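Local coordinates for protein phist (Plasmodium falciparum, PDB 4JLE) that binds the intracellular ATS domain of the virulence factor PfEMP1 and travels with it to knobs on the infected erythrocyte surface, at the interface of chains A and B. Residues are numbered along the deposited sequence; one frame, centred on the assembly and turned at random. Chains: chain A/B, Phist.

The three contacts are parts of one two-fold symmetric interface between two copies of the PHIST domain. Contact 1 joins the later part of the helices 77-110. Contact 3 lies at the end of the same helix, about 14 Å from contact 1 between centres of C-alpha atoms. Contact 2 is the short strand pairing beyond it, about 21 Å from contact 1 and 10 Å from contact 3. Contacts 2 and 3 share A:Asn111 and B:Arg37, so the two patches are continuous and probably act together. This dimer may be a crystal assembly rather than the biological one.

Contact 1: the interface of chains A and B. Residues chain A 96, 99-100, 103-104; chain B 96, 99-100, 103.
B:Glu99 OE1 is the best-held polar atom: the ammonium of A:Lys100 holds it, and the CG, CD and CE of that lysine touch it. A:Lys100 NZ and B:Glu99 OE1 form a long salt bridge of 3.3 Å, which is weak as a hydrogen bond. The site is a helix-to-helix contact in the PHIST three-helix bundle, between the helices 77-110 of both chains. The A:Lys100 chain starts with CG anti to the backbone N and bends at its last torsion. It crosses B:Glu99 at about a right angle, so its methylenes pass OE1. The other oxygen, B:Glu99 OE2, lies 2.6 Å from A:Glu104 OE2, with the carboxylate planes 38° apart. Two charged carboxylates would clash here. A shared proton may relieve this by making the pair a hydrogen bond, and the nearby lysine may soften the charge.

Next to this polar group the leucines pack. B:Leu96 has CG anti to its backbone N (chi1 159°), whereas A:Leu96 has CG beside it (chi1 -64°). The two cross obliquely, and A:Leu96 CD2 meets B:Leu96 CD2 at 3.5 Å. The other branch of B:Leu96, CD1, rests on A:Lys100 CB at 3.8 Å. B:Leu103 CD1 touches A:Leu103 CB at 3.9 Å. A:Leu103 turns its own CD1 to the base of B:Lys100, 4.0 Å from CB.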
loop_
_atom_site.group_PDB
_atom_site.type_symbol
_atom_site.label_atom_id
_atom_site.label_comp_id
_atom_site.label_asym_id
_atom_site.label_seq_id
_atom_site.Cartn_x
_atom_site.Cartn_y
_atom_site.Cartn_z
ATOM N N LEU A 96 -3.594 -1.117 -2.866
ATOM C CA LEU A 96 -2.944 0.091 -2.316
ATOM C C LEU A 96 -1.759 0.459 -3.176
ATOM O O LEU A 96 -1.588 1.631 -3.497
ATOM C CB LEU A 96 -2.534 -0.063 -0.827
ATOM C CG LEU A 96 -3.725 -0.265 0.157
ATOM C CD1 LEU A 96 -3.299 -0.238 1.600
ATOM C CD2 LEU A 96 -4.907 0.676 -0.132
ATOM N N GLU A 99 -3.142 2.083 -6.342
ATOM C CA GLU A 99 -3.547 3.452 -6.080
ATOM C C GLU A 99 -2.324 4.370 -5.970
ATOM O O GLU A 99 -2.365 5.464 -6.528
ATOM C CB GLU A 99 -4.394 3.533 -4.811
ATOM C CG GLU A 99 -5.089 4.882 -4.673
ATOM C CD GLU A 99 -5.572 5.230 -3.282
ATOM O OE1 GLU A 99 -5.859 4.299 -2.494
ATOM O OE2 GLU A 99 -5.689 6.440 -2.987
ATOM N N LYS A 100 -1.244 3.906 -5.281
ATOM C CA LYS A 100 0.027 4.615 -5.099
ATOM C C LYS A 100 0.648 4.941 -6.466
ATOM O O LYS A 100 1.034 6.081 -6.691
ATOM C CB LYS A 100 0.996 3.792 -4.240
ATOM C CG LYS A 100 2.416 4.374 -4.142
ATOM C CD LYS A 100 3.331 3.480 -3.286
ATOM C CE LYS A 100 4.796 3.715 -3.572
ATOM N NZ LYS A 100 5.599 3.705 -2.323
ATOM N N LEU A 103 -1.573 7.558 -8.198
ATOM C CA LEU A 103 -1.456 8.879 -7.578
ATOM C C LEU A 103 -0.168 9.544 -8.068
ATOM O O LEU A 103 -0.157 10.737 -8.375
ATOM C CB LEU A 103 -1.460 8.764 -6.053
ATOM C CG LEU A 103 -2.812 8.565 -5.345
ATOM C CD1 LEU A 103 -2.583 8.058 -3.948
ATOM C CD2 LEU A 103 -3.597 9.862 -5.264
ATOM N N GLU A 104 0.909 8.741 -8.181
ATOM C CA GLU A 104 2.210 9.160 -8.686
ATOM C C GLU A 104 2.089 9.484 -10.154
ATOM O O GLU A 104 2.647 10.490 -10.578
ATOM C CB GLU A 104 3.290 8.102 -8.463
ATOM C CG GLU A 104 3.805 8.008 -7.037
ATOM C CD GLU A 104 4.649 6.787 -6.696
ATOM O OE1 GLU A 104 5.185 6.133 -7.622
ATOM O OE2 GLU A 104 4.808 6.513 -5.487
ATOM N N LEU B 96 0.866 4.731 2.606
ATOM C CA LEU B 96 0.188 5.185 1.383
ATOM C C LEU B 96 -0.573 6.440 1.673
ATOM O O LEU B 96 -0.494 7.381 0.883
ATOM C CB LEU B 96 -0.756 4.121 0.758
ATOM C CG LEU B 96 -1.883 4.663 -0.203
ATOM C CD1 LEU B 96 -1.318 5.043 -1.555
ATOM C CD2 LEU B 96 -3.008 3.649 -0.423
ATOM N N GLU B 99 1.937 9.294 1.943
ATOM C CA GLU B 99 2.429 9.639 0.626
ATOM C C GLU B 99 1.373 10.407 -0.173
ATOM O O GLU B 99 1.723 11.375 -0.821
ATOM C CB GLU B 99 2.880 8.413 -0.127
ATOM C CG GLU B 99 3.744 8.779 -1.316
ATOM C CD GLU B 99 3.911 7.693 -2.348
ATOM O OE1 GLU B 99 3.839 6.500 -1.981
ATOM O OE2 GLU B 99 4.177 8.038 -3.518
ATOM N N LYS B 100 0.093 10.011 -0.080
ATOM C CA LYS B 100 -1.046 10.655 -0.735
ATOM C C LYS B 100 -1.144 12.123 -0.314
ATOM O O LYS B 100 -1.236 13.004 -1.181
ATOM C CB LYS B 100 -2.362 9.900 -0.425
ATOM C CG LYS B 100 -3.612 10.582 -0.983
ATOM C CD LYS B 100 -4.873 9.779 -0.753
ATOM C CE LYS B 100 -6.063 10.557 -1.270
ATOM N NZ LYS B 100 -7.327 10.187 -0.589
ATOM N N LEU B 103 1.942 13.982 -1.724
ATOM C CA LEU B 103 1.875 14.167 -3.170
ATOM C C LEU B 103 0.946 15.332 -3.470
ATOM O O LEU B 103 1.255 16.131 -4.338
ATOM C CB LEU B 103 1.373 12.915 -3.876
ATOM C CG LEU B 103 2.355 11.784 -4.116
ATOM C CD1 LEU B 103 1.593 10.490 -4.383
ATOM C CD2 LEU B 103 3.306 12.092 -5.275
#

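Contact 2: the interface of chains A and B. Residues chain A 111-116, 120; chain B 33-37, 40, 110.
B:Ile35 and B:Met40 lie side by side against one face of the A:Phe120 ring. The ring has CG anti to the backbone N (chi1 176°). B:Met40 covers the CD1/CE1 side, with its CG 3.8 Å from A:Phe120 CE1. B:Ile35 covers the CD2/CE2 side with its CD1 methyl. The isoleucine crosses the phenylalanine at about a right angle, and its CG2 touches A:Phe120 CB. Beside them, B:Leu110 CD2 reaches A:Cys115 SG at 3.5 Å. B:Met40 bends at its last torsion (chi3 -97°), which brings CE to A:Cys115 CB.

Around this apolar centre the backbones form a short antiparallel strand pairing between the chains, with A:Cys115 opposite B:Ile35. B:Ile35 N donates to A:Cys115 O at 2.8 Å, nearly along the C=O axis. A:Cys115 N donates back to B:Ile35 O at 2.9 Å. A weaker bond, B:Arg37 N to A:Lys113 O, continues the pairing.

At the rim, the carbonyl carbon of A:Asn111 lies over one face of the B:Arg37 guanidinium, offset toward the rim. A:Asn111 O is 2.8 Å from B:Arg37 NH1, but the N-H points away. A:Lys113 crosses this arginine obliquely, with A:Lys113 CE 3.4 Å from B:Arg37 NH2.

The site joins strand 114-116 of chain A, which leads into helix 117-165, to strand 34-36 of chain B, just before helix 37-72.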
loop_
_atom_site.group_PDB
_atom_site.type_symbol
_atom_site.label_atom_id
_atom_site.label_comp_id
_atom_site.label_asym_id
_atom_site.label_seq_id
_atom_site.Cartn_x
_atom_site.Cartn_y
_atom_site.Cartn_z
ATOM N N ASN A 111 1.933 18.038 -13.135
ATOM C CA ASN A 111 2.969 18.964 -12.641
ATOM C C ASN A 111 3.597 19.693 -13.867
ATOM O O ASN A 111 3.714 19.077 -14.939
ATOM C CB ASN A 111 4.019 18.209 -11.774
ATOM C CG ASN A 111 5.012 19.067 -10.989
ATOM O OD1 ASN A 111 4.677 20.090 -10.376
ATOM N ND2 ASN A 111 6.272 18.644 -10.947
ATOM N N GLY A 112 3.890 21.005 -13.717
ATOM C CA GLY A 112 4.401 21.861 -14.777
ATOM C C GLY A 112 5.833 21.589 -15.147
ATOM O O GLY A 112 6.579 21.059 -14.321
ATOM N N LYS A 113 6.225 21.962 -16.388
ATOM C CA LYS A 113 7.571 21.778 -16.939
ATOM C C LYS A 113 8.667 22.504 -16.131
ATOM O O LYS A 113 9.795 22.016 -16.114
ATOM C CB LYS A 113 7.658 22.220 -18.421
ATOM C CG LYS A 113 6.835 21.361 -19.402
ATOM C CD LYS A 113 7.592 20.132 -19.935
ATOM C CE LYS A 113 6.686 19.171 -20.671
ATOM N NZ LYS A 113 7.296 17.820 -20.792
ATOM N N LEU A 114 8.356 23.662 -15.518
ATOM C CA LEU A 114 9.333 24.433 -14.734
ATOM C C LEU A 114 8.815 24.851 -13.376
ATOM O O LEU A 114 7.626 25.106 -13.221
ATOM C CB LEU A 114 9.755 25.719 -15.464
ATOM C CG LEU A 114 10.670 25.625 -16.642
ATOM C CD1 LEU A 114 10.733 26.985 -17.366
ATOM C CD2 LEU A 114 12.079 25.147 -16.202
ATOM N N CYS A 115 9.726 25.030 -12.427
ATOM C CA CYS A 115 9.410 25.495 -11.090
ATOM C C CYS A 115 10.602 26.260 -10.524
ATOM O O CYS A 115 11.752 25.938 -10.830
ATOM C CB CYS A 115 9.013 24.322 -10.193
ATOM S SG CYS A 115 8.556 24.806 -8.514
ATOM N N GLU A 116 10.341 27.247 -9.674
ATOM C CA GLU A 116 11.401 27.968 -8.956
ATOM C C GLU A 116 12.128 26.959 -8.054
ATOM O O GLU A 116 11.468 26.274 -7.271
ATOM C CB GLU A 116 10.813 29.142 -8.134
ATOM C CG GLU A 116 11.837 30.207 -7.792
ATOM C CD GLU A 116 11.549 31.145 -6.631
ATOM O OE1 GLU A 116 10.644 30.850 -5.814
ATOM O OE2 GLU A 116 12.265 32.168 -6.523
ATOM N N PHE A 120 10.874 24.458 -4.768
ATOM C CA PHE A 120 11.035 23.012 -4.880
ATOM C C PHE A 120 11.818 22.476 -3.666
ATOM O O PHE A 120 11.418 21.476 -3.094
ATOM C CB PHE A 120 11.738 22.638 -6.192
ATOM C CG PHE A 120 12.007 21.159 -6.300
ATOM C CD1 PHE A 120 10.981 20.270 -6.611
ATOM C CD2 PHE A 120 13.275 20.650 -6.056
ATOM C CE1 PHE A 120 11.221 18.890 -6.670
ATOM C CE2 PHE A 120 13.519 19.276 -6.130
ATOM C CZ PHE A 120 12.493 18.406 -6.447
ATOM N N GLU B 33 18.082 29.303 -10.813
ATOM C CA GLU B 33 16.833 29.793 -10.244
ATOM C C GLU B 33 15.652 28.845 -10.449
ATOM O O GLU B 33 14.739 28.795 -9.617
ATOM C CB GLU B 33 16.453 31.176 -10.807
ATOM C CG GLU B 33 16.031 32.113 -9.688
ATOM C CD GLU B 33 14.866 33.028 -9.964
ATOM O OE1 GLU B 33 15.091 34.074 -10.610
ATOM O OE2 GLU B 33 13.733 32.715 -9.527
ATOM N N PHE B 34 15.642 28.164 -11.585
ATOM C CA PHE B 34 14.562 27.283 -11.932
ATOM C C PHE B 34 15.053 25.869 -12.039
ATOM O O PHE B 34 16.236 25.645 -12.261
ATOM C CB PHE B 34 13.876 27.736 -13.241
ATOM C CG PHE B 34 13.371 29.164 -13.206
ATOM C CD1 PHE B 34 12.115 29.462 -12.702
ATOM C CD2 PHE B 34 14.172 30.215 -13.646
ATOM C CE1 PHE B 34 11.668 30.787 -12.632
ATOM C CE2 PHE B 34 13.722 31.533 -13.576
ATOM C CZ PHE B 34 12.479 31.812 -13.064
ATOM N N ILE B 35 14.123 24.915 -11.853
ATOM C CA ILE B 35 14.347 23.488 -11.959
ATOM C C ILE B 35 13.245 22.944 -12.879
ATOM O O ILE B 35 12.058 23.281 -12.711
ATOM C CB ILE B 35 14.437 22.770 -10.571
ATOM C CG1 ILE B 35 14.894 21.283 -10.731
ATOM C CG2 ILE B 35 13.158 22.939 -9.692
ATOM C CD1 ILE B 35 15.320 20.584 -9.382
ATOM N N ASN B 36 13.658 22.159 -13.896
ATOM C CA ASN B 36 12.738 21.565 -14.866
ATOM C C ASN B 36 12.136 20.247 -14.316
ATOM O O ASN B 36 12.557 19.756 -13.261
ATOM C CB ASN B 36 13.424 21.351 -16.245
ATOM C CG ASN B 36 14.639 20.442 -16.226
ATOM O OD1 ASN B 36 14.573 19.270 -15.836
ATOM N ND2 ASN B 36 15.780 20.962 -16.662
ATOM N N ARG B 37 11.124 19.704 -15.047
ATOM C CA ARG B 37 10.377 18.489 -14.719
ATOM C C ARG B 37 11.263 17.263 -14.669
ATOM O O ARG B 37 11.067 16.448 -13.785
ATOM C CB ARG B 37 9.263 18.269 -15.729
ATOM C CG ARG B 37 8.187 17.319 -15.201
ATOM C CD ARG B 37 7.381 16.712 -16.334
ATOM N NE ARG B 37 6.608 17.691 -17.116
ATOM C CZ ARG B 37 5.274 17.745 -17.186
ATOM N NH1 ARG B 37 4.531 16.884 -16.496
ATOM N NH2 ARG B 37 4.678 18.669 -17.930
ATOM N N MET B 40 13.166 17.329 -11.396
ATOM C CA MET B 40 12.200 17.158 -10.298
ATOM C C MET B 40 11.787 15.706 -10.174
ATOM O O MET B 40 11.685 15.191 -9.060
ATOM C CB MET B 40 10.957 18.043 -10.510
ATOM C CG MET B 40 11.260 19.570 -10.397
ATOM S SD MET B 40 9.703 20.515 -10.354
ATOM C CE MET B 40 9.519 21.039 -12.117
ATOM N N LEU B 110 3.797 23.419 -5.926
ATOM C CA LEU B 110 4.698 23.598 -7.067
ATOM C C LEU B 110 4.005 24.069 -8.337
ATOM O O LEU B 110 4.665 24.325 -9.342
ATOM C CB LEU B 110 5.458 22.266 -7.348
ATOM C CG LEU B 110 6.387 21.734 -6.234
ATOM C CD1 LEU B 110 6.872 20.379 -6.571
ATOM C CD2 LEU B 110 7.579 22.627 -5.994
#

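Contact 3: the interface of chains A and B. Residues chain A 108-111; chain B 37, 41, 107, 111, 119, 123.
At the edge of the B:Phe107 ring, in its plane, lie the carbonyl carbon of A:Leu110 and the backbone N of A:Asn111. Ring atom B:Phe107 CE1 is 3.5 Å from A:Leu110 CB. The guanidinium of B:Arg37 has A:Leu108 C and A:Ser109 O at its edge. B:Arg37 NH1 donates to A:Leu108 O at 2.8 Å. The acceptor lies in the guanidinium plane, and the donor lies in the carbonyl plane, though the bond is bent (124° at H). The charged group may help to cap the carbonyl end of helix 77-110.

The two Asn111 amides cross at about a right angle, with planes 89° apart. B:Asn111 ND2 donates at 2.8 Å to a lone pair of A:Asn111 OD1. B:Asn111 ND2 also donates to B:Phe107 O at 2.9 Å and more nearly straight (163° at H). Two acceptors therefore grip it and fix the turn of the amide.

On the other flank, A:Leu110 CD2 and B:Val123 CG2 meet tip to tip at 3.7 Å. B:Lys119 runs antiparallel alongside the leucine, its CD against the same methyl. A:Leu108 CD2 rests against the B:Asn41 amide. The site anchors the end of helix 77-110 of one chain among three helices of the other, and so probably helps to hold the dimer seen here.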
loop_
_atom_site.group_PDB
_atom_site.type_symbol
_atom_site.label_atom_id
_atom_site.label_comp_id
_atom_site.label_asym_id
_atom_site.label_seq_id
_atom_site.Cartn_x
_atom_site.Cartn_y
_atom_site.Cartn_z
ATOM N N LEU A 108 2.890 13.392 -11.544
ATOM C CA LEU A 108 3.894 13.677 -12.572
ATOM C C LEU A 108 3.292 14.163 -13.867
ATOM O O LEU A 108 3.942 14.942 -14.556
ATOM C CB LEU A 108 4.751 12.441 -12.865
ATOM C CG LEU A 108 5.427 11.733 -11.678
ATOM C CD1 LEU A 108 6.104 10.444 -12.130
ATOM C CD2 LEU A 108 6.421 12.640 -10.945
ATOM N N SER A 109 2.092 13.692 -14.232
ATOM C CA SER A 109 1.461 14.093 -15.494
ATOM C C SER A 109 0.909 15.495 -15.470
ATOM O O SER A 109 0.827 16.111 -16.528
ATOM C CB SER A 109 0.320 13.156 -15.858
ATOM O OG SER A 109 0.791 11.826 -15.960
ATOM N N LEU A 110 0.477 15.973 -14.288
ATOM C CA LEU A 110 -0.189 17.270 -14.157
ATOM C C LEU A 110 0.761 18.392 -13.711
ATOM O O LEU A 110 0.416 19.558 -13.870
ATOM C CB LEU A 110 -1.379 17.146 -13.172
ATOM C CG LEU A 110 -2.518 16.188 -13.562
ATOM C CD1 LEU A 110 -3.482 15.958 -12.377
ATOM C CD2 LEU A 110 -3.286 16.710 -14.754
ATOM N N ASN A 111 1.933 18.038 -13.135
ATOM C CA ASN A 111 2.969 18.964 -12.641
ATOM C C ASN A 111 3.597 19.693 -13.867
ATOM O O ASN A 111 3.714 19.077 -14.939
ATOM C CB ASN A 111 4.019 18.209 -11.774
ATOM C CG ASN A 111 5.012 19.067 -10.989
ATOM O OD1 ASN A 111 4.677 20.090 -10.376
ATOM N ND2 ASN A 111 6.272 18.644 -10.947
ATOM N N ARG B 37 11.124 19.704 -15.047
ATOM C CA ARG B 37 10.377 18.489 -14.719
ATOM C C ARG B 37 11.263 17.263 -14.669
ATOM O O ARG B 37 11.067 16.448 -13.785
ATOM C CB ARG B 37 9.263 18.269 -15.729
ATOM C CG ARG B 37 8.187 17.319 -15.201
ATOM C CD ARG B 37 7.381 16.712 -16.334
ATOM N NE ARG B 37 6.608 17.691 -17.116
ATOM C CZ ARG B 37 5.274 17.745 -17.186
ATOM N NH1 ARG B 37 4.531 16.884 -16.496
ATOM N NH2 ARG B 37 4.678 18.669 -17.930
ATOM N N ASN B 41 11.609 15.027 -11.326
ATOM C CA ASN B 41 11.217 13.627 -11.377
ATOM C C ASN B 41 12.352 12.739 -10.879
ATOM O O ASN B 41 12.108 11.865 -10.054
ATOM C CB ASN B 41 10.761 13.245 -12.795
ATOM C CG ASN B 41 9.420 13.830 -13.220
ATOM O OD1 ASN B 41 8.693 14.453 -12.436
ATOM N ND2 ASN B 41 9.062 13.634 -14.479
ATOM N N PHE B 107 1.949 18.819 -5.110
ATOM C CA PHE B 107 1.253 19.214 -6.333
ATOM C C PHE B 107 0.768 20.665 -6.256
ATOM O O PHE B 107 1.055 21.453 -7.158
ATOM C CB PHE B 107 0.103 18.263 -6.672
ATOM C CG PHE B 107 -0.643 18.663 -7.910
ATOM C CD1 PHE B 107 -0.033 18.593 -9.166
ATOM C CD2 PHE B 107 -1.968 19.064 -7.837
ATOM C CE1 PHE B 107 -0.719 18.971 -10.312
ATOM C CE2 PHE B 107 -2.667 19.414 -8.992
ATOM C CZ PHE B 107 -2.028 19.394 -10.217
ATOM N N ASN B 111 2.702 24.212 -8.293
ATOM C CA ASN B 111 1.945 24.610 -9.471
ATOM C C ASN B 111 0.973 25.743 -9.144
ATOM O O ASN B 111 0.645 25.974 -7.961
ATOM C CB ASN B 111 1.166 23.378 -10.020
ATOM C CG ASN B 111 2.059 22.290 -10.550
ATOM O OD1 ASN B 111 2.670 22.408 -11.619
ATOM N ND2 ASN B 111 2.164 21.214 -9.795
ATOM N N LYS B 119 -6.490 18.080 -19.996
ATOM C CA LYS B 119 -5.399 17.327 -19.382
ATOM C C LYS B 119 -5.894 16.547 -18.136
ATOM O O LYS B 119 -5.524 15.385 -17.951
ATOM C CB LYS B 119 -4.277 18.309 -18.997
ATOM C CG LYS B 119 -3.007 17.663 -18.450
ATOM C CD LYS B 119 -2.168 18.671 -17.647
ATOM C CE LYS B 119 -1.077 19.364 -18.440
ATOM N NZ LYS B 119 -0.084 20.022 -17.547
ATOM N N VAL B 123 -6.032 12.387 -17.721
ATOM C CA VAL B 123 -5.437 11.686 -16.579
ATOM C C VAL B 123 -6.507 10.807 -15.903
ATOM O O VAL B 123 -6.269 9.628 -15.635
ATOM C CB VAL B 123 -4.788 12.679 -15.593
ATOM C CG1 VAL B 123 -4.396 11.985 -14.289
ATOM C CG2 VAL B 123 -3.568 13.347 -16.225
#